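Local coordinates for 6-phosphogluconate dehydratase (Shewanella oneidensis, PDB 2GP4), which catalyses the dehydration of 6-phosphogluconate to 2-keto-3-deoxy-6-phosphogluconate, a step of the Entner-Doudoroff pathway, probably only when its iron-sulfur cluster is in place, at residues Val464-Leu477 and Leu486-Gly498. Sequence-based numbering, arbitrary orientation.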
# COMPACT_ATOMS: atom_id res chain seq x y z
N VAL A 464 -14.90 -18.62 11.72
CA VAL A 464 -16.29 -18.83 11.30
C VAL A 464 -16.38 -20.02 10.35
O VAL A 464 -15.72 -20.05 9.31
CB VAL A 464 -16.92 -17.57 10.64
CG1 VAL A 464 -18.34 -17.88 10.12
CG2 VAL A 464 -16.96 -16.39 11.61
N GLU A 465 -17.19 -21.00 10.74
CA GLU A 465 -17.53 -22.12 9.89
C GLU A 465 -19.05 -22.08 9.69
O GLU A 465 -19.81 -22.29 10.64
CB GLU A 465 -17.09 -23.44 10.52
CG GLU A 465 -17.25 -24.65 9.62
CD GLU A 465 -16.93 -25.96 10.32
OE1 GLU A 465 -15.74 -26.20 10.62
OE2 GLU A 465 -17.87 -26.74 10.57
N ALA A 466 -19.47 -21.79 8.46
CA ALA A 466 -20.86 -21.50 8.16
C ALA A 466 -21.21 -21.78 6.70
O ALA A 466 -20.33 -21.74 5.84
CB ALA A 466 -21.16 -20.05 8.50
N PRO A 467 -22.49 -22.10 6.41
CA PRO A 467 -22.95 -22.28 5.02
C PRO A 467 -22.71 -21.05 4.14
O PRO A 467 -22.71 -19.92 4.64
CB PRO A 467 -24.45 -22.56 5.18
CG PRO A 467 -24.80 -22.07 6.56
CD PRO A 467 -23.59 -22.33 7.37
N ALA A 468 -22.50 -21.27 2.85
CA ALA A 468 -22.14 -20.20 1.92
C ALA A 468 -23.35 -19.48 1.35
O ALA A 468 -24.43 -20.07 1.20
CB ALA A 468 -21.28 -20.73 0.79
N VAL A 469 -23.15 -18.20 1.04
CA VAL A 469 -24.13 -17.38 0.33
C VAL A 469 -23.40 -16.68 -0.83
O VAL A 469 -22.59 -15.78 -0.62
CB VAL A 469 -24.81 -16.36 1.29
CG1 VAL A 469 -25.63 -15.35 0.51
CG2 VAL A 469 -25.70 -17.09 2.31
N VAL A 470 -23.69 -17.12 -2.05
CA VAL A 470 -22.93 -16.72 -3.24
C VAL A 470 -23.62 -15.62 -4.03
O VAL A 470 -24.79 -15.74 -4.38
CB VAL A 470 -22.63 -17.93 -4.18
CG1 VAL A 470 -21.66 -17.54 -5.29
CG2 VAL A 470 -22.08 -19.12 -3.40
N ILE A 471 -22.87 -14.55 -4.31
CA ILE A 471 -23.30 -13.50 -5.25
C ILE A 471 -22.12 -13.08 -6.13
O ILE A 471 -20.97 -13.22 -5.73
CB ILE A 471 -23.93 -12.27 -4.53
CG1 ILE A 471 -23.03 -11.78 -3.39
CG2 ILE A 471 -25.32 -12.62 -4.01
CD1 ILE A 471 -23.36 -10.37 -2.91
N ASP A 472 -22.40 -12.57 -7.32
CA ASP A 472 -21.33 -12.14 -8.24
C ASP A 472 -21.34 -10.64 -8.50
O ASP A 472 -20.69 -10.15 -9.42
CB ASP A 472 -21.35 -12.95 -9.54
CG ASP A 472 -22.66 -12.84 -10.31
OD1 ASP A 472 -23.46 -11.90 -10.07
OD2 ASP A 472 -22.88 -13.69 -11.19
N ASP A 473 -22.08 -9.92 -7.66
CA ASP A 473 -22.20 -8.48 -7.74
C ASP A 473 -22.58 -8.01 -6.34
O ASP A 473 -23.54 -8.51 -5.76
CB ASP A 473 -23.29 -8.10 -8.75
CG ASP A 473 -23.36 -6.61 -9.03
OD1 ASP A 473 -23.13 -5.79 -8.11
OD2 ASP A 473 -23.68 -6.25 -10.18
N GLN A 474 -21.82 -7.06 -5.81
CA GLN A 474 -22.05 -6.55 -4.46
C GLN A 474 -23.43 -5.90 -4.30
O GLN A 474 -23.93 -5.76 -3.18
CB GLN A 474 -20.93 -5.60 -4.03
CG GLN A 474 -20.95 -4.22 -4.71
CD GLN A 474 -20.14 -3.18 -3.94
OE1 GLN A 474 -19.83 -3.35 -2.76
NE2 GLN A 474 -19.78 -2.09 -4.62
N ASN A 475 -24.04 -5.49 -5.41
CA ASN A 475 -25.36 -4.87 -5.40
C ASN A 475 -26.50 -5.85 -5.11
O ASN A 475 -27.57 -5.44 -4.68
CB ASN A 475 -25.61 -4.12 -6.71
CG ASN A 475 -24.62 -3.00 -6.94
OD1 ASN A 475 -24.51 -2.07 -6.14
ND2 ASN A 475 -23.87 -3.09 -8.03
N LYS A 476 -26.25 -7.14 -5.35
CA LYS A 476 -27.23 -8.20 -5.10
C LYS A 476 -27.43 -8.50 -3.61
O LYS A 476 -28.38 -9.21 -3.24
CB LYS A 476 -26.80 -9.49 -5.80
CG LYS A 476 -27.02 -9.50 -7.30
CD LYS A 476 -26.55 -10.82 -7.89
CE LYS A 476 -27.07 -11.01 -9.31
NZ LYS A 476 -26.29 -10.24 -10.31
N LEU A 477 -26.56 -7.96 -2.76
CA LEU A 477 -26.54 -8.27 -1.34
C LEU A 477 -27.73 -7.71 -0.56
O LEU A 477 -28.26 -8.39 0.33
CB LEU A 477 -25.22 -7.80 -0.70
CG LEU A 477 -24.99 -8.23 0.75
CD1 LEU A 477 -24.71 -9.73 0.83
CD2 LEU A 477 -23.86 -7.43 1.40
N LEU A 486 -30.02 -13.56 5.16
CA LEU A 486 -28.72 -13.47 5.84
C LEU A 486 -28.83 -13.45 7.37
O LEU A 486 -27.82 -13.37 8.07
CB LEU A 486 -27.94 -12.25 5.36
CG LEU A 486 -27.67 -12.04 3.87
CD1 LEU A 486 -26.98 -10.70 3.65
CD2 LEU A 486 -26.85 -13.18 3.29
N ASP A 487 -30.06 -13.51 7.88
CA ASP A 487 -30.30 -13.48 9.32
C ASP A 487 -29.99 -14.83 9.96
O ASP A 487 -30.82 -15.41 10.68
CB ASP A 487 -31.75 -13.06 9.62
CG ASP A 487 -32.03 -11.60 9.28
OD1 ASP A 487 -31.08 -10.83 9.01
OD2 ASP A 487 -33.23 -11.23 9.28
N ARG A 488 -28.78 -15.32 9.69
CA ARG A 488 -28.27 -16.59 10.22
C ARG A 488 -26.75 -16.62 10.05
O ARG A 488 -26.18 -15.78 9.36
CB ARG A 488 -28.92 -17.80 9.54
CG ARG A 488 -29.22 -17.67 8.05
CD ARG A 488 -28.01 -18.01 7.20
NE ARG A 488 -28.29 -17.88 5.77
CZ ARG A 488 -28.54 -18.91 4.96
NH1 ARG A 488 -28.57 -20.15 5.42
NH2 ARG A 488 -28.77 -18.68 3.67
N ASP A 489 -26.10 -17.59 10.70
CA ASP A 489 -24.68 -17.81 10.47
C ASP A 489 -24.46 -18.13 8.99
O ASP A 489 -25.16 -18.98 8.43
CB ASP A 489 -24.16 -18.97 11.33
CG ASP A 489 -24.31 -18.71 12.83
OD1 ASP A 489 -24.80 -17.64 13.23
OD2 ASP A 489 -23.93 -19.61 13.61
N CYS A 490 -23.52 -17.43 8.36
CA CYS A 490 -23.24 -17.63 6.94
C CYS A 490 -21.90 -17.01 6.54
O CYS A 490 -21.41 -16.09 7.19
CB CYS A 490 -24.35 -17.04 6.06
SG CYS A 490 -24.69 -15.29 6.38
N VAL A 491 -21.30 -17.54 5.48
CA VAL A 491 -20.17 -16.88 4.84
C VAL A 491 -20.66 -16.30 3.52
O VAL A 491 -21.04 -17.04 2.62
CB VAL A 491 -18.97 -17.84 4.64
CG1 VAL A 491 -17.82 -17.14 3.91
CG2 VAL A 491 -18.49 -18.39 5.98
N VAL A 492 -20.70 -14.97 3.42
CA VAL A 492 -21.10 -14.29 2.19
C VAL A 492 -19.94 -14.29 1.17
O VAL A 492 -18.89 -13.67 1.40
CB VAL A 492 -21.59 -12.85 2.46
CG1 VAL A 492 -21.95 -12.14 1.15
CG2 VAL A 492 -22.77 -12.86 3.41
N VAL A 493 -20.14 -15.02 0.07
CA VAL A 493 -19.15 -15.15 -0.98
C VAL A 493 -19.49 -14.20 -2.12
O VAL A 493 -20.57 -14.29 -2.71
CB VAL A 493 -19.09 -16.60 -1.53
CG1 VAL A 493 -18.17 -16.70 -2.76
CG2 VAL A 493 -18.67 -17.58 -0.44
N VAL A 494 -18.56 -13.29 -2.41
CA VAL A 494 -18.72 -12.34 -3.49
C VAL A 494 -17.67 -12.62 -4.56
O VAL A 494 -16.48 -12.36 -4.36
CB VAL A 494 -18.60 -10.88 -2.99
CG1 VAL A 494 -18.98 -9.91 -4.10
CG2 VAL A 494 -19.48 -10.66 -1.75
N LYS A 495 -18.10 -13.15 -5.69
CA LYS A 495 -17.17 -13.53 -6.74
C LYS A 495 -17.25 -12.60 -7.94
O LYS A 495 -18.12 -11.72 -8.00
CB LYS A 495 -17.38 -15.00 -7.13
CG LYS A 495 -18.79 -15.34 -7.58
CD LYS A 495 -18.85 -16.75 -8.11
CE LYS A 495 -20.22 -17.05 -8.71
NZ LYS A 495 -20.31 -18.48 -9.09
N GLY A 496 -16.33 -12.79 -8.89
CA GLY A 496 -16.23 -11.95 -10.08
C GLY A 496 -15.78 -10.53 -9.76
O GLY A 496 -16.19 -9.58 -10.43
N GLN A 497 -14.94 -10.40 -8.74
CA GLN A 497 -14.53 -9.09 -8.25
C GLN A 497 -13.01 -8.91 -8.31
O GLN A 497 -12.48 -7.92 -7.81
CB GLN A 497 -15.05 -8.85 -6.82
CG GLN A 497 -16.56 -8.97 -6.63
CD GLN A 497 -17.38 -8.11 -7.58
OE1 GLN A 497 -17.12 -6.91 -7.76
NE2 GLN A 497 -18.40 -8.71 -8.20
N GLY A 498 -12.32 -9.87 -8.92
CA GLY A 498 -10.88 -9.82 -9.04
C GLY A 498 -10.41 -8.86 -10.13
O GLY A 498 -11.23 -8.29 -10.85
O HOH W 1 -19.60 -5.81 -7.50
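A beta-alpha-beta unit sets Val469 and Ile471 of strand 463-471 opposite Val492 and Val494 of strand 490-494, with helix 477-482 in the connection. The parallel pairing rests on five backbone hydrogen bonds: Val491 N to Pro467 O, Val469 N to Val491 O, Val493 N to Val469 O (2.7 Å), Ile471 N to Val493 O and Lys495 N to Ile471 O. The first three donors lie about 30° off the carbonyl planes, whereas Ile471 N meets Val493 O nearly head-on, with a C=O...N angle of 174°.

On the face under helix 477-482, Leu477 CD1 reaches both Val492 CG1 and Leu486 CD1 at 3.7 Å, its chain crossing that of Leu486 at about a right angle. Val469 divides its methyls: CG1, placed anti to the backbone N (chi1 169°), meets Leu486 CD2 at 3.7 Å, while CG2 lies obliquely against the guanidinium of Arg488, whose NE is held by Ala485 O. Leu480 covers Val469 and Ile471.

The other face carries Ala468, Val470, Val491 and Val493. Here the extended chain of Lys495 runs across Val470, CE lying 3.7 Å from Val470 CG1, and NZ continues to a hydrogen bond with Thr588. An alanine in place of Lys495 would probably leave Val470 CG1 less covered and Thr588 OG1 without this donor.

Past the strand ends, the bend at chi2 of Gln497 brings NE2 back to Lys495 O, to which it donates at 3.0 Å. Gln497 OE1 takes a hydrogen from a water at 2.7 Å, and Gln474 N donates to the same water, bridging the two loops; Asn502 also binds OE1. The chemistry thus changes along the contact, from interstrand backbone hydrogen bonds between two aliphatic layers to a water-mediated polar link where both strands have ended.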